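Local coordinates for OBG-type G domain-containing protein (Pyrococcus horikoshii, PDB 2E87), which is of unknown cellular function but binds GDP through an Obg-type G domain and probably acts as a GTP-binding protein or GTPase, at residues 217-225 and 239-247; 43-54 and 125-136. All coordinates share one frame; numbering follows the deposited sequence.

Contact 1 of 2, residues 217-225 and 239-247; sequences QIIDTPGLL and AILALRYLG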
# COMPACT_ATOMS: atom_id res chain seq x y z
N GLN A 217 4.54 13.72 12.07
CA GLN A 217 5.39 12.65 11.60
C GLN A 217 6.62 13.20 10.84
O GLN A 217 6.50 14.13 10.05
CB GLN A 217 4.58 11.71 10.69
CG GLN A 217 5.30 10.43 10.36
CD GLN A 217 4.46 9.48 9.54
OE1 GLN A 217 4.00 9.81 8.45
NE2 GLN A 217 4.25 8.28 10.07
N ILE A 218 7.79 12.62 11.09
CA ILE A 218 9.02 13.05 10.43
C ILE A 218 9.68 11.85 9.74
O ILE A 218 9.88 10.82 10.37
CB ILE A 218 10.06 13.62 11.44
CG1 ILE A 218 9.40 14.53 12.49
CG2 ILE A 218 11.13 14.39 10.68
CD1 ILE A 218 8.76 15.78 11.93
N ILE A 219 10.02 11.99 8.46
CA ILE A 219 10.72 10.92 7.74
C ILE A 219 11.87 11.50 6.94
O ILE A 219 11.83 12.66 6.54
CB ILE A 219 9.80 10.16 6.74
CG1 ILE A 219 9.40 11.09 5.59
CG2 ILE A 219 8.57 9.64 7.43
CD1 ILE A 219 8.65 10.38 4.48
N ASP A 220 12.91 10.71 6.73
CA ASP A 220 14.01 11.17 5.89
C ASP A 220 13.95 10.37 4.60
O ASP A 220 13.21 9.37 4.51
CB ASP A 220 15.38 11.05 6.58
CG ASP A 220 15.71 9.64 7.03
OD1 ASP A 220 14.88 8.72 6.87
OD2 ASP A 220 16.82 9.48 7.55
N THR A 221 14.71 10.77 3.59
CA THR A 221 14.60 10.11 2.31
C THR A 221 15.86 9.52 1.70
O THR A 221 16.09 9.63 0.50
CB THR A 221 13.98 11.08 1.32
OG1 THR A 221 14.78 12.26 1.25
CG2 THR A 221 12.58 11.46 1.78
N PRO A 222 16.68 8.84 2.51
CA PRO A 222 17.89 8.27 1.91
C PRO A 222 17.52 7.35 0.75
O PRO A 222 16.58 6.56 0.84
CB PRO A 222 18.55 7.52 3.06
CG PRO A 222 17.34 7.01 3.83
CD PRO A 222 16.39 8.21 3.82
N GLY A 223 18.25 7.46 -0.35
CA GLY A 223 17.98 6.62 -1.50
C GLY A 223 16.80 7.07 -2.32
O GLY A 223 16.50 6.47 -3.35
N LEU A 224 16.12 8.14 -1.89
CA LEU A 224 14.95 8.64 -2.60
C LEU A 224 15.10 10.11 -3.06
O LEU A 224 14.96 10.42 -4.24
CB LEU A 224 13.71 8.48 -1.71
CG LEU A 224 13.37 7.06 -1.19
CD1 LEU A 224 12.17 7.11 -0.25
CD2 LEU A 224 13.07 6.10 -2.37
N LEU A 225 15.37 11.01 -2.12
CA LEU A 225 15.50 12.41 -2.47
C LEU A 225 16.90 12.92 -2.20
O LEU A 225 17.10 14.08 -1.86
CB LEU A 225 14.47 13.24 -1.71
CG LEU A 225 13.03 13.01 -2.16
CD1 LEU A 225 12.09 13.84 -1.32
CD2 LEU A 225 12.87 13.37 -3.64
N ALA A 239 7.86 5.64 -7.47
CA ALA A 239 7.98 5.30 -6.05
C ALA A 239 8.44 6.50 -5.23
O ALA A 239 8.01 6.70 -4.08
CB ALA A 239 8.96 4.15 -5.87
N ILE A 240 9.34 7.28 -5.82
CA ILE A 240 9.89 8.47 -5.18
C ILE A 240 8.84 9.56 -5.16
O ILE A 240 8.57 10.17 -4.13
CB ILE A 240 11.12 9.01 -5.96
CG1 ILE A 240 12.27 8.02 -5.86
CG2 ILE A 240 11.52 10.38 -5.45
CD1 ILE A 240 13.35 8.26 -6.91
N LEU A 241 8.22 9.79 -6.32
CA LEU A 241 7.21 10.83 -6.41
C LEU A 241 5.95 10.55 -5.61
O LEU A 241 5.11 11.44 -5.44
CB LEU A 241 6.85 11.09 -7.87
CG LEU A 241 7.99 11.61 -8.76
CD1 LEU A 241 7.43 11.94 -10.14
CD2 LEU A 241 8.62 12.85 -8.14
N ALA A 242 5.82 9.32 -5.13
CA ALA A 242 4.66 8.95 -4.32
C ALA A 242 4.67 9.79 -3.03
O ALA A 242 3.61 10.01 -2.43
CB ALA A 242 4.71 7.46 -3.97
N LEU A 243 5.85 10.25 -2.63
CA LEU A 243 5.99 11.07 -1.41
C LEU A 243 5.10 12.32 -1.47
O LEU A 243 4.81 12.91 -0.44
CB LEU A 243 7.47 11.46 -1.19
CG LEU A 243 8.45 10.29 -0.99
CD1 LEU A 243 9.88 10.79 -0.83
CD2 LEU A 243 8.06 9.48 0.22
N ARG A 244 4.65 12.69 -2.67
CA ARG A 244 3.77 13.85 -2.85
C ARG A 244 2.47 13.63 -2.09
O ARG A 244 1.84 14.60 -1.63
CB ARG A 244 3.39 14.05 -4.33
CG ARG A 244 4.52 14.32 -5.30
CD ARG A 244 3.96 14.51 -6.71
NE ARG A 244 5.01 14.67 -7.72
CZ ARG A 244 4.79 14.84 -9.02
NH1 ARG A 244 3.55 14.88 -9.49
NH2 ARG A 244 5.82 14.96 -9.86
N TYR A 245 2.06 12.37 -1.98
CA TYR A 245 0.82 12.03 -1.30
C TYR A 245 0.95 11.77 0.20
O TYR A 245 -0.06 11.60 0.89
CB TYR A 245 0.20 10.82 -1.99
CG TYR A 245 -0.03 11.06 -3.45
CD1 TYR A 245 0.46 10.18 -4.40
CD2 TYR A 245 -0.75 12.17 -3.89
CE1 TYR A 245 0.25 10.39 -5.76
CE2 TYR A 245 -0.97 12.39 -5.24
CZ TYR A 245 -0.48 11.50 -6.17
OH TYR A 245 -0.71 11.72 -7.50
N LEU A 246 2.18 11.74 0.70
CA LEU A 246 2.45 11.52 2.12
C LEU A 246 2.89 12.82 2.79
O LEU A 246 2.31 13.24 3.80
CB LEU A 246 3.55 10.48 2.27
CG LEU A 246 4.03 10.15 3.68
CD1 LEU A 246 2.91 9.56 4.52
CD2 LEU A 246 5.16 9.16 3.54
N GLY A 247 3.91 13.46 2.22
CA GLY A 247 4.43 14.70 2.78
C GLY A 247 3.54 15.92 2.71
O GLY A 247 2.84 16.15 1.73

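Contact 2 of 2, residues 43-54 and 125-136; sequences RLREELRVRTVS and IAELRRQFYGRV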
# COMPACT_ATOMS: atom_id res chain seq x y z
N ARG A 43 -30.08 -39.14 -7.89
CA ARG A 43 -30.37 -37.80 -8.36
C ARG A 43 -30.24 -36.73 -7.27
O ARG A 43 -29.74 -35.63 -7.53
CB ARG A 43 -31.78 -37.77 -8.98
CG ARG A 43 -32.24 -36.40 -9.50
CD ARG A 43 -33.48 -36.51 -10.38
NE ARG A 43 -34.67 -36.99 -9.66
CZ ARG A 43 -35.55 -37.85 -10.16
NH1 ARG A 43 -35.40 -38.35 -11.38
NH2 ARG A 43 -36.58 -38.24 -9.42
N LEU A 44 -30.66 -37.05 -6.05
CA LEU A 44 -30.55 -36.09 -4.95
C LEU A 44 -29.12 -36.01 -4.46
O LEU A 44 -28.72 -35.04 -3.82
CB LEU A 44 -31.44 -36.48 -3.77
CG LEU A 44 -32.95 -36.61 -4.01
CD1 LEU A 44 -33.63 -37.00 -2.70
CD2 LEU A 44 -33.51 -35.30 -4.53
N ARG A 45 -28.34 -37.05 -4.72
CA ARG A 45 -26.96 -37.06 -4.29
C ARG A 45 -26.15 -36.21 -5.25
O ARG A 45 -25.32 -35.40 -4.83
CB ARG A 45 -26.38 -38.49 -4.27
CG ARG A 45 -26.54 -39.21 -2.95
CD ARG A 45 -25.50 -40.30 -2.75
NE ARG A 45 -25.74 -41.03 -1.51
CZ ARG A 45 -26.59 -42.05 -1.40
NH1 ARG A 45 -27.27 -42.46 -2.45
NH2 ARG A 45 -26.77 -42.64 -0.22
N GLU A 46 -26.40 -36.42 -6.54
CA GLU A 46 -25.71 -35.69 -7.58
C GLU A 46 -26.01 -34.20 -7.45
O GLU A 46 -25.13 -33.37 -7.66
CB GLU A 46 -26.14 -36.24 -8.94
CG GLU A 46 -25.78 -37.70 -9.11
CD GLU A 46 -24.29 -37.94 -9.23
OE1 GLU A 46 -23.50 -37.19 -8.63
OE2 GLU A 46 -23.88 -38.91 -9.90
N GLU A 47 -27.25 -33.88 -7.09
CA GLU A 47 -27.64 -32.48 -6.88
C GLU A 47 -26.85 -31.93 -5.70
O GLU A 47 -26.38 -30.79 -5.74
CB GLU A 47 -29.13 -32.37 -6.58
CG GLU A 47 -30.01 -32.42 -7.79
CD GLU A 47 -31.48 -32.51 -7.43
OE1 GLU A 47 -31.97 -31.69 -6.62
OE2 GLU A 47 -32.15 -33.41 -7.98
N LEU A 48 -26.73 -32.73 -4.65
CA LEU A 48 -26.00 -32.30 -3.47
C LEU A 48 -24.55 -32.04 -3.84
O LEU A 48 -23.97 -31.06 -3.41
CB LEU A 48 -26.08 -33.35 -2.36
CG LEU A 48 -25.24 -33.05 -1.11
CD1 LEU A 48 -25.70 -31.76 -0.42
CD2 LEU A 48 -25.35 -34.21 -0.15
N ARG A 49 -23.97 -32.93 -4.64
CA ARG A 49 -22.58 -32.76 -5.04
C ARG A 49 -22.42 -31.46 -5.82
O ARG A 49 -21.50 -30.68 -5.55
CB ARG A 49 -22.12 -33.91 -5.92
CG ARG A 49 -21.92 -35.22 -5.21
CD ARG A 49 -21.13 -36.17 -6.10
NE ARG A 49 -20.81 -37.43 -5.44
CZ ARG A 49 -21.67 -38.42 -5.26
NH1 ARG A 49 -22.91 -38.31 -5.71
NH2 ARG A 49 -21.30 -39.52 -4.61
N VAL A 50 -23.30 -31.22 -6.79
CA VAL A 50 -23.21 -30.01 -7.59
C VAL A 50 -23.27 -28.75 -6.73
O VAL A 50 -22.55 -27.79 -6.97
CB VAL A 50 -24.31 -29.97 -8.65
CG1 VAL A 50 -24.41 -28.58 -9.25
CG2 VAL A 50 -24.01 -30.98 -9.74
N ARG A 51 -24.11 -28.77 -5.70
CA ARG A 51 -24.24 -27.61 -4.82
C ARG A 51 -23.05 -27.43 -3.90
O ARG A 51 -22.64 -26.31 -3.62
CB ARG A 51 -25.51 -27.69 -3.97
CG ARG A 51 -26.80 -27.69 -4.75
CD ARG A 51 -27.90 -27.07 -3.91
NE ARG A 51 -29.22 -27.30 -4.49
CZ ARG A 51 -29.90 -28.44 -4.38
NH1 ARG A 51 -29.37 -29.46 -3.71
NH2 ARG A 51 -31.09 -28.56 -4.95
N THR A 52 -22.52 -28.55 -3.40
CA THR A 52 -21.39 -28.49 -2.49
C THR A 52 -20.14 -27.98 -3.22
O THR A 52 -19.40 -27.15 -2.70
CB THR A 52 -21.12 -29.88 -1.85
OG1 THR A 52 -22.33 -30.38 -1.29
CG2 THR A 52 -20.08 -29.76 -0.73
N VAL A 53 -19.91 -28.46 -4.44
CA VAL A 53 -18.75 -27.99 -5.19
C VAL A 53 -18.92 -26.52 -5.44
O VAL A 53 -18.00 -25.74 -5.25
CB VAL A 53 -18.60 -28.69 -6.55
CG1 VAL A 53 -17.55 -27.95 -7.41
CG2 VAL A 53 -18.18 -30.13 -6.33
N SER A 54 -20.11 -26.13 -5.86
CA SER A 54 -20.37 -24.73 -6.14
C SER A 54 -20.14 -23.84 -4.92
O SER A 54 -19.51 -22.79 -5.03
CB SER A 54 -21.80 -24.55 -6.64
OG SER A 54 -22.03 -23.20 -7.00
N ILE A 125 -28.21 -38.36 -15.61
CA ILE A 125 -28.01 -37.77 -14.30
C ILE A 125 -26.53 -37.79 -13.96
O ILE A 125 -25.96 -36.78 -13.54
CB ILE A 125 -28.80 -38.55 -13.24
CG1 ILE A 125 -30.27 -38.16 -13.35
CG2 ILE A 125 -28.21 -38.31 -11.85
CD1 ILE A 125 -31.22 -39.02 -12.54
N ALA A 126 -25.91 -38.94 -14.16
CA ALA A 126 -24.50 -39.09 -13.88
C ALA A 126 -23.66 -38.19 -14.78
O ALA A 126 -22.83 -37.42 -14.29
CB ALA A 126 -24.08 -40.54 -14.06
N GLU A 127 -23.89 -38.29 -16.08
CA GLU A 127 -23.14 -37.50 -17.06
C GLU A 127 -23.20 -36.00 -16.78
O GLU A 127 -22.22 -35.28 -17.00
CB GLU A 127 -23.64 -37.80 -18.48
CG GLU A 127 -23.24 -39.19 -18.99
CD GLU A 127 -23.97 -39.63 -20.26
OE1 GLU A 127 -23.45 -40.52 -20.97
OE2 GLU A 127 -25.07 -39.09 -20.55
N LEU A 128 -24.34 -35.54 -16.29
CA LEU A 128 -24.51 -34.13 -15.98
C LEU A 128 -23.63 -33.70 -14.79
O LEU A 128 -23.03 -32.63 -14.84
CB LEU A 128 -25.99 -33.82 -15.73
CG LEU A 128 -26.94 -33.87 -16.95
CD1 LEU A 128 -28.40 -33.78 -16.51
CD2 LEU A 128 -26.60 -32.75 -17.91
N ARG A 129 -23.54 -34.51 -13.74
CA ARG A 129 -22.67 -34.13 -12.62
C ARG A 129 -21.23 -34.10 -13.14
O ARG A 129 -20.45 -33.20 -12.82
CB ARG A 129 -22.71 -35.14 -11.46
CG ARG A 129 -21.32 -35.24 -10.78
CD ARG A 129 -21.17 -36.32 -9.73
NE ARG A 129 -21.51 -37.65 -10.20
CZ ARG A 129 -20.84 -38.34 -11.12
NH1 ARG A 129 -19.75 -37.84 -11.69
NH2 ARG A 129 -21.27 -39.55 -11.46
N ARG A 130 -20.89 -35.12 -13.92
CA ARG A 130 -19.56 -35.24 -14.47
C ARG A 130 -19.22 -34.01 -15.31
O ARG A 130 -18.10 -33.49 -15.24
CB ARG A 130 -19.45 -36.51 -15.29
CG ARG A 130 -18.04 -37.02 -15.47
CD ARG A 130 -18.03 -38.29 -16.30
NE ARG A 130 -18.80 -39.36 -15.67
CZ ARG A 130 -19.71 -40.12 -16.29
NH1 ARG A 130 -19.98 -39.92 -17.58
NH2 ARG A 130 -20.36 -41.06 -15.62
N GLN A 131 -20.18 -33.52 -16.08
CA GLN A 131 -19.95 -32.34 -16.91
C GLN A 131 -19.71 -31.11 -16.07
O GLN A 131 -18.82 -30.32 -16.36
CB GLN A 131 -21.13 -32.07 -17.84
CG GLN A 131 -21.29 -33.05 -18.97
CD GLN A 131 -22.34 -32.58 -19.96
OE1 GLN A 131 -22.20 -31.52 -20.57
NE2 GLN A 131 -23.41 -33.37 -20.12
N PHE A 132 -20.51 -30.94 -15.02
CA PHE A 132 -20.39 -29.79 -14.14
C PHE A 132 -18.99 -29.78 -13.52
O PHE A 132 -18.29 -28.77 -13.58
CB PHE A 132 -21.48 -29.84 -13.06
CG PHE A 132 -21.37 -28.75 -12.05
CD1 PHE A 132 -21.79 -27.46 -12.35
CD2 PHE A 132 -20.83 -29.01 -10.79
CE1 PHE A 132 -21.66 -26.42 -11.41
CE2 PHE A 132 -20.69 -27.99 -9.85
CZ PHE A 132 -21.11 -26.69 -10.16
N TYR A 133 -18.58 -30.91 -12.94
CA TYR A 133 -17.25 -31.02 -12.36
C TYR A 133 -16.23 -30.57 -13.42
O TYR A 133 -15.38 -29.73 -13.16
CB TYR A 133 -16.96 -32.46 -11.95
CG TYR A 133 -17.38 -32.83 -10.54
CD1 TYR A 133 -18.62 -32.45 -10.04
CD2 TYR A 133 -16.54 -33.59 -9.72
CE1 TYR A 133 -19.02 -32.80 -8.76
CE2 TYR A 133 -16.93 -33.96 -8.42
CZ TYR A 133 -18.17 -33.55 -7.96
OH TYR A 133 -18.57 -33.84 -6.69
N GLY A 134 -16.36 -31.14 -14.61
CA GLY A 134 -15.45 -30.80 -15.70
C GLY A 134 -15.39 -29.30 -15.94
O GLY A 134 -14.30 -28.73 -16.07
N ARG A 135 -16.55 -28.65 -15.99
CA ARG A 135 -16.59 -27.21 -16.23
C ARG A 135 -16.09 -26.38 -15.06
O ARG A 135 -15.50 -25.32 -15.28
CB ARG A 135 -18.01 -26.77 -16.60
CG ARG A 135 -18.47 -27.27 -17.95
CD ARG A 135 -19.76 -26.59 -18.37
NE ARG A 135 -20.46 -27.30 -19.43
CZ ARG A 135 -19.95 -27.55 -20.63
NH1 ARG A 135 -18.72 -27.15 -20.93
NH2 ARG A 135 -20.68 -28.19 -21.54
N VAL A 136 -16.32 -26.83 -13.83
CA VAL A 136 -15.84 -26.07 -12.69
C VAL A 136 -14.33 -26.09 -12.69
O VAL A 136 -13.68 -25.06 -12.53
CB VAL A 136 -16.36 -26.64 -11.34
CG1 VAL A 136 -15.72 -25.89 -10.19
CG2 VAL A 136 -17.87 -26.50 -11.26

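Contact 1 of 2, residues 217-225 and 239-247
I219, T221, L224 and L225 face I240, L243 and L246 where the DTPG sequence of the Obg-type G domain, which matches the G3 (DxxG) motif of P-loop GTPases, leaves strand 214-220 and passes helix 234-241 and the residues that follow it. No hydrogen bond crosses between the two segments; the contact is apolar. L243 supplies its middle: CD1 meets T221 CG2 at 3.8 Å and, tip to tip, L225 CD1 at the same 3.8 Å. I219 and L246 also reach toward each other end on, I219 CD1 lying 3.8 Å from L246 CD2. I240 is met differently, since L224 and L225 each run alongside it, pointing the opposite way to the I240 side chain, L224 CD2 coming 4.1 Å from I240 CG1 and L225 CD2 3.7 Å from I240 CG2. Cutting I240 back to an alanine would probably open a gap beside L224 and L225 and let both leucine side chains shift.

T221 O takes the backbone N-H groups of both L224 and L225, closing the turn after the strand. T221 also lies near K180 of the GDP site. Its chi1 of 58° sets OG1 between the backbone N and the carbonyl carbon, where it bonds to I172 O on strand 169-173, while the methyl carbon CG2 is turned to L243 CD1.

Contact 2 of 2, residues 43-54 and 125-136
Helices 43-54 and 125-136 run nearly parallel, their axes 9.9 Å apart and 8° from alignment, with E46 and R129 among the closest backbone pairs. These two residues form a salt bridge. R129 NE donates to E46 OE2 over 2.7 Å at 153°, meeting the oxygen on its syn side but somewhat out of the carboxylate plane; a weak bond from R129 NH2 reaches the same oxygen. The carbonyl oxygen A126 O sits over the centre of one face of the R129 guanidinium, so carboxylate and carbonyl would together favour its positive charge. A weak, doubtful bond from R49 NH1 to E46 OE1, whose place is uncertain, may extend this into a network; R49 CD rests 3.6 Å from R129 CD.

One turn further toward the C-termini lies F132. With CG anti to the backbone N (chi1 176°), its ring swings across to helix 43-54, and V50 CG1 stands over the middle of one face in a CH-pi contact, 3.8 Å from the ring centroid. V136 CG2 covers the opposite face, offset toward the rim, and V53 CB comes to the edge. V53 parts its branches: CG1 meets V136 CG1 at 3.9 Å, while CG2 lies 3.7 Å from Y133 CE1. At the N-terminal end, one turn before the salt bridge, I125 CD1 packs 3.8 Å from R43 CB and I125 CG2 against E46 CG.

The pair belongs to the helical bundle of the NOG1 N-terminal domain. Helix 14-30 joins it at R49, V53 and Y133, the last also stacking its ring on F22, and helix 88-117 packs against S54 and L128, with E109 bonded to S54 OG.

How the contacts relate
Contact 2 comes first along the chain, joining helices 38-67 and 122-142 of the N-terminal helical bundle; contact 1 follows, between strand 214-220 with the turn after it and helix 234-241 with the residues that follow. They share no helix, strand or sheet. Their centres are 55 Å apart, their nearest atoms about 38 Å. Contact 2 is all-helical and away from the nucleotide site, whereas contact 1 flanks the central sheet, its T221 side chain about 8 Å from the bound GDP. Helix 76-86 of the helical domain touches A242 and Y245 of segment 239-247, which take no part in contact 1, so the domains meet beside it, while contact 2 lies far out along the elongated molecule.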